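Local atomic coordinates of diaminopimelate decarboxylase (Phaeodactylum tricornutum, PDB entry 7JPJ), a protein that probably uses pyridoxal 5'-phosphate to decarboxylate diaminopimelate in lysine biosynthesis and works as an obligate dimer. Residues V343-H355 with E371-V383. Numbering follows the deposited sequence.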
loop_
_atom_site.group_PDB
_atom_site.type_symbol
_atom_site.label_atom_id
_atom_site.label_comp_id
_atom_site.label_asym_id
_atom_site.label_seq_id
_atom_site.Cartn_x
_atom_site.Cartn_y
_atom_site.Cartn_z
ATOM N N VAL A 343 -12.579 23.225 -22.616
ATOM C CA VAL A 343 -11.255 22.611 -22.585
ATOM C C VAL A 343 -10.178 23.666 -22.813
ATOM O O VAL A 343 -9.246 23.809 -22.011
ATOM C CB VAL A 343 -11.160 21.472 -23.615
ATOM C CG1 VAL A 343 -9.785 20.826 -23.557
ATOM C CG2 VAL A 343 -12.250 20.442 -23.365
ATOM N N GLY A 344 -10.296 24.427 -23.900
ATOM C CA GLY A 344 -9.392 25.533 -24.145
ATOM C C GLY A 344 -8.044 25.091 -24.688
ATOM O O GLY A 344 -7.877 23.991 -25.226
ATOM N N ASP A 345 -7.056 25.987 -24.537
ATOM C CA ASP A 345 -5.712 25.719 -25.039
ATOM C C ASP A 345 -4.633 26.314 -24.139
ATOM O O ASP A 345 -3.563 26.696 -24.627
ATOM C CB ASP A 345 -5.549 26.250 -26.473
ATOM C CG ASP A 345 -6.024 27.687 -26.626
ATOM O OD1 ASP A 345 -6.186 28.387 -25.599
ATOM O OD2 ASP A 345 -6.243 28.116 -27.780
ATOM N N GLU A 346 -4.890 26.401 -22.838
ATOM C CA GLU A 346 -3.925 26.918 -21.878
ATOM C C GLU A 346 -3.259 25.756 -21.155
ATOM O O GLU A 346 -3.944 24.861 -20.650
ATOM C CB GLU A 346 -4.601 27.855 -20.877
ATOM C CG GLU A 346 -3.635 28.684 -20.045
ATOM C CD GLU A 346 -3.541 30.120 -20.519
ATOM O OE1 GLU A 346 -2.463 30.512 -21.017
ATOM O OE2 GLU A 346 -4.549 30.851 -20.402
ATOM N N THR A 347 -1.929 25.770 -21.111
ATOM C CA THR A 347 -1.153 24.715 -20.480
ATOM C C THR A 347 -0.339 25.274 -19.320
ATOM O O THR A 347 -0.132 26.485 -19.202
ATOM C CB THR A 347 -0.216 24.022 -21.485
ATOM O OG1 THR A 347 0.515 25.007 -22.229
ATOM C CG2 THR A 347 -1.007 23.142 -22.445
ATOM N N GLU A 348 0.118 24.365 -18.460
ATOM C CA GLU A 348 0.950 24.727 -17.320
ATOM C C GLU A 348 1.658 23.478 -16.815
ATOM O O GLU A 348 1.029 22.426 -16.674
ATOM C CB GLU A 348 0.113 25.360 -16.201
ATOM C CG GLU A 348 0.923 26.162 -15.188
ATOM C CD GLU A 348 0.087 26.630 -14.008
ATOM O OE1 GLU A 348 -1.057 26.148 -13.856
ATOM O OE2 GLU A 348 0.575 27.476 -13.228
ATOM N N SER A 349 2.960 23.596 -16.554
ATOM C CA SER A 349 3.719 22.515 -15.938
ATOM C C SER A 349 3.510 22.525 -14.430
ATOM O O SER A 349 3.725 23.548 -13.772
ATOM C CB SER A 349 5.207 22.646 -16.258
ATOM O OG SER A 349 5.473 22.311 -17.603
ATOM N N VAL A 350 3.095 21.383 -13.880
ATOM C CA VAL A 350 2.742 21.274 -12.471
ATOM C C VAL A 350 3.269 19.957 -11.914
ATOM O O VAL A 350 3.701 19.066 -12.648
ATOM C CB VAL A 350 1.217 21.365 -12.239
ATOM C CG1 VAL A 350 0.663 22.690 -12.758
ATOM C CG2 VAL A 350 0.510 20.181 -12.883
ATOM N N VAL A 351 3.233 19.861 -10.588
ATOM C CA VAL A 351 3.443 18.621 -9.853
ATOM C C VAL A 351 2.122 18.262 -9.191
ATOM O O VAL A 351 1.430 19.139 -8.660
ATOM C CB VAL A 351 4.566 18.766 -8.806
ATOM C CG1 VAL A 351 4.626 17.548 -7.903
ATOM C CG2 VAL A 351 5.902 18.992 -9.486
ATOM N N VAL A 352 1.759 16.983 -9.237
ATOM C CA VAL A 352 0.490 16.502 -8.700
ATOM C C VAL A 352 0.768 15.739 -7.411
ATOM O O VAL A 352 1.556 14.785 -7.404
ATOM C CB VAL A 352 -0.256 15.622 -9.715
ATOM C CG1 VAL A 352 -1.630 15.247 -9.181
ATOM C CG2 VAL A 352 -0.377 16.346 -11.047
ATOM N N VAL A 353 0.119 16.154 -6.324
ATOM C CA VAL A 353 0.297 15.521 -5.024
ATOM C C VAL A 353 -1.046 14.998 -4.532
ATOM O O VAL A 353 -2.117 15.442 -4.957
ATOM C CB VAL A 353 0.917 16.475 -3.981
ATOM C CG1 VAL A 353 2.268 16.991 -4.459
ATOM C CG2 VAL A 353 -0.033 17.622 -3.675
ATOM N N GLY A 354 -0.972 14.036 -3.604
ATOM C CA GLY A 354 -2.160 13.441 -3.034
ATOM C C GLY A 354 -2.616 14.127 -1.756
ATOM O O GLY A 354 -1.931 14.979 -1.193
ATOM N N HIS A 355 -3.799 13.721 -1.291
ATOM C CA HIS A 355 -4.420 14.336 -0.125
ATOM C C HIS A 355 -3.925 13.768 1.200
ATOM O O HIS A 355 -4.317 14.282 2.254
ATOM C CB HIS A 355 -5.946 14.198 -0.208
ATOM C CG HIS A 355 -6.432 12.780 -0.237
ATOM N ND1 HIS A 355 -7.770 12.453 -0.160
ATOM C CD2 HIS A 355 -5.765 11.606 -0.339
ATOM C CE1 HIS A 355 -7.904 11.140 -0.212
ATOM N NE2 HIS A 355 -6.703 10.602 -0.320
ATOM N N GLU A 371 10.940 8.834 -5.056
ATOM C CA GLU A 371 11.356 9.875 -4.128
ATOM C C GLU A 371 11.679 11.195 -4.814
ATOM O O GLU A 371 11.946 12.183 -4.122
ATOM C CB GLU A 371 12.573 9.407 -3.323
ATOM C CG GLU A 371 12.258 8.319 -2.314
ATOM C CD GLU A 371 13.171 8.365 -1.102
ATOM O OE1 GLU A 371 14.375 8.663 -1.271
ATOM O OE2 GLU A 371 12.681 8.105 0.020
ATOM N N GLN A 372 11.661 11.241 -6.142
ATOM C CA GLN A 372 12.003 12.439 -6.891
ATOM C C GLN A 372 10.764 13.028 -7.554
ATOM O O GLN A 372 9.805 12.316 -7.866
ATOM C CB GLN A 372 13.069 12.137 -7.948
ATOM C CG GLN A 372 14.487 12.514 -7.534
ATOM C CD GLN A 372 15.116 11.505 -6.590
ATOM O OE1 GLN A 372 14.521 10.475 -6.272
ATOM N NE2 GLN A 372 16.331 11.798 -6.139
ATOM N N LEU A 373 10.797 14.341 -7.765
ATOM C CA LEU A 373 9.690 15.067 -8.370
ATOM C C LEU A 373 9.855 15.147 -9.881
ATOM O O LEU A 373 10.973 15.193 -10.406
ATOM C CB LEU A 373 9.591 16.485 -7.800
ATOM C CG LEU A 373 8.775 16.722 -6.527
ATOM C CD1 LEU A 373 9.518 16.226 -5.294
ATOM C CD2 LEU A 373 8.436 18.199 -6.394
ATOM N N ALA A 374 8.722 15.170 -10.579
ATOM C CA ALA A 374 8.694 15.356 -12.022
ATOM C C ALA A 374 7.443 16.143 -12.380
ATOM O O ALA A 374 6.396 15.970 -11.751
ATOM C CB ALA A 374 8.717 14.018 -12.766
ATOM N N GLU A 375 7.559 17.010 -13.381
ATOM C CA GLU A 375 6.454 17.847 -13.824
ATOM C C GLU A 375 5.912 17.338 -15.151
ATOM O O GLU A 375 6.678 16.939 -16.034
ATOM C CB GLU A 375 6.889 19.305 -13.984
ATOM C CG GLU A 375 7.404 19.961 -12.719
ATOM C CD GLU A 375 7.738 21.424 -12.932
ATOM O OE1 GLU A 375 7.547 21.916 -14.067
ATOM O OE2 GLU A 375 8.188 22.082 -11.969
ATOM N N GLN A 376 4.589 17.365 -15.292
ATOM C CA GLN A 376 3.925 17.049 -16.547
ATOM C C GLN A 376 3.247 18.299 -17.093
ATOM O O GLN A 376 2.658 19.078 -16.337
ATOM C CB GLN A 376 2.894 15.929 -16.365
ATOM C CG GLN A 376 3.465 14.636 -15.798
ATOM C CD GLN A 376 2.526 13.450 -15.970
ATOM O OE1 GLN A 376 1.573 13.503 -16.750
ATOM N NE2 GLN A 376 2.792 12.371 -15.238
ATOM N N GLU A 377 3.343 18.498 -18.406
ATOM C CA GLU A 377 2.642 19.595 -19.062
ATOM C C GLU A 377 1.190 19.178 -19.260
ATOM O O GLU A 377 0.900 18.266 -20.041
ATOM C CB GLU A 377 3.307 19.945 -20.390
ATOM C CG GLU A 377 3.147 21.403 -20.814
ATOM C CD GLU A 377 3.736 21.682 -22.192
ATOM O OE1 GLU A 377 3.070 22.353 -23.016
ATOM O OE2 GLU A 377 4.868 21.223 -22.451
ATOM N N LEU A 378 0.279 19.825 -18.537
ATOM C CA LEU A 378 -1.144 19.526 -18.612
ATOM C C LEU A 378 -1.919 20.806 -18.895
ATOM O O LEU A 378 -1.351 21.898 -18.984
ATOM C CB LEU A 378 -1.648 18.863 -17.322
ATOM C CG LEU A 378 -0.722 17.841 -16.671
ATOM C CD1 LEU A 378 -0.999 17.743 -15.180
ATOM C CD2 LEU A 378 -0.882 16.489 -17.341
ATOM N N ARG A 379 -3.233 20.657 -19.052
ATOM C CA ARG A 379 -4.101 21.816 -19.188
ATOM C C ARG A 379 -4.079 22.630 -17.903
ATOM O O ARG A 379 -4.096 22.075 -16.801
ATOM C CB ARG A 379 -5.530 21.372 -19.513
ATOM C CG ARG A 379 -6.571 22.484 -19.446
ATOM C CD ARG A 379 -7.980 21.942 -19.646
ATOM N NE ARG A 379 -9.007 22.960 -19.431
ATOM C CZ ARG A 379 -9.584 23.200 -18.256
ATOM N NH1 ARG A 379 -9.231 22.500 -17.188
ATOM N NH2 ARG A 379 -10.511 24.142 -18.146
ATOM N N ALA A 380 -4.008 23.949 -18.047
ATOM C CA ALA A 380 -4.095 24.836 -16.895
ATOM C C ALA A 380 -5.343 24.516 -16.091
ATOM O O ALA A 380 -6.455 24.506 -16.626
ATOM C CB ALA A 380 -4.110 26.293 -17.353
ATOM N N ALA A 381 -5.155 24.232 -14.808
ATOM C CA ALA A 381 -6.225 23.745 -13.953
ATOM C C ALA A 381 -6.590 24.800 -12.921
ATOM O O ALA A 381 -5.715 25.318 -12.218
ATOM C CB ALA A 381 -5.822 22.443 -13.257
ATOM N N ALA A 382 -7.874 25.122 -12.847
ATOM C CA ALA A 382 -8.418 25.871 -11.730
ATOM C C ALA A 382 -8.930 24.902 -10.670
ATOM O O ALA A 382 -9.133 23.712 -10.928
ATOM C CB ALA A 382 -9.543 26.797 -12.189
ATOM N N VAL A 383 -9.129 25.424 -9.462
ATOM C CA VAL A 383 -9.681 24.607 -8.389
ATOM C C VAL A 383 -11.104 24.211 -8.754
ATOM O O VAL A 383 -11.942 25.065 -9.074
ATOM C CB VAL A 383 -9.626 25.360 -7.053
ATOM C CG1 VAL A 383 -10.380 24.590 -5.980
ATOM C CG2 VAL A 383 -8.179 25.586 -6.639
HETATM O O HOH W 1 -2.583 23.763 -13.821
HETATM O O HOH W 2 -1.634 22.259 -15.539
#
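R379 reaches back along the chain entering strand 347-353 and gives its NE to the carbonyl of V343, with 2.7 Å between R379 NE and V343 O. The acceptor lies at the edge of the guanidinium, in its plane, and the N-H meets a lone pair of the carbonyl. CG stands anti to the backbone N (chi1 170°) and the chain runs extended to NE, which brings NE level with the V343 carbonyl. D385 pairs with NH1 and the carbonyl of D342 takes NH2, so three acceptors fix how the guanidinium is turned; an alanine here would probably leave the V343 and D342 carbonyls without their donor and D385 without its charged partner, the turn before the strand being less firmly held.

In the antiparallel pairing, A380 N donates to E346 O at 2.8 Å, and E348 and L378 exchange bonds as a hydrogen-bonded pair. V350 and Q376 repeat the pattern more loosely, V350 N to Q376 O being weak. One water joins E348 OE1 to A381 N and another links the carbonyls of E348 and R379; K298 forms a salt bridge with the E348 carboxylate.

The V350 and L378 side chains cross at about a right angle, V350 CG2 lying 3.7 Å from L378 CD1; I333 also touches L378. Farther along, V351 CG2 rests on E375 CG at 3.7 Å, while L373 CD2 meets both V351 methyls.

Backbone bonds, and at one end an arginine shared between main-chain carbonyls and a carboxylate, thus add strand 373-379 beside 347-353, which pairs on with 308-312, in the beta domain accompanying the TIM-barrel domain, away from the D-lysine pocket.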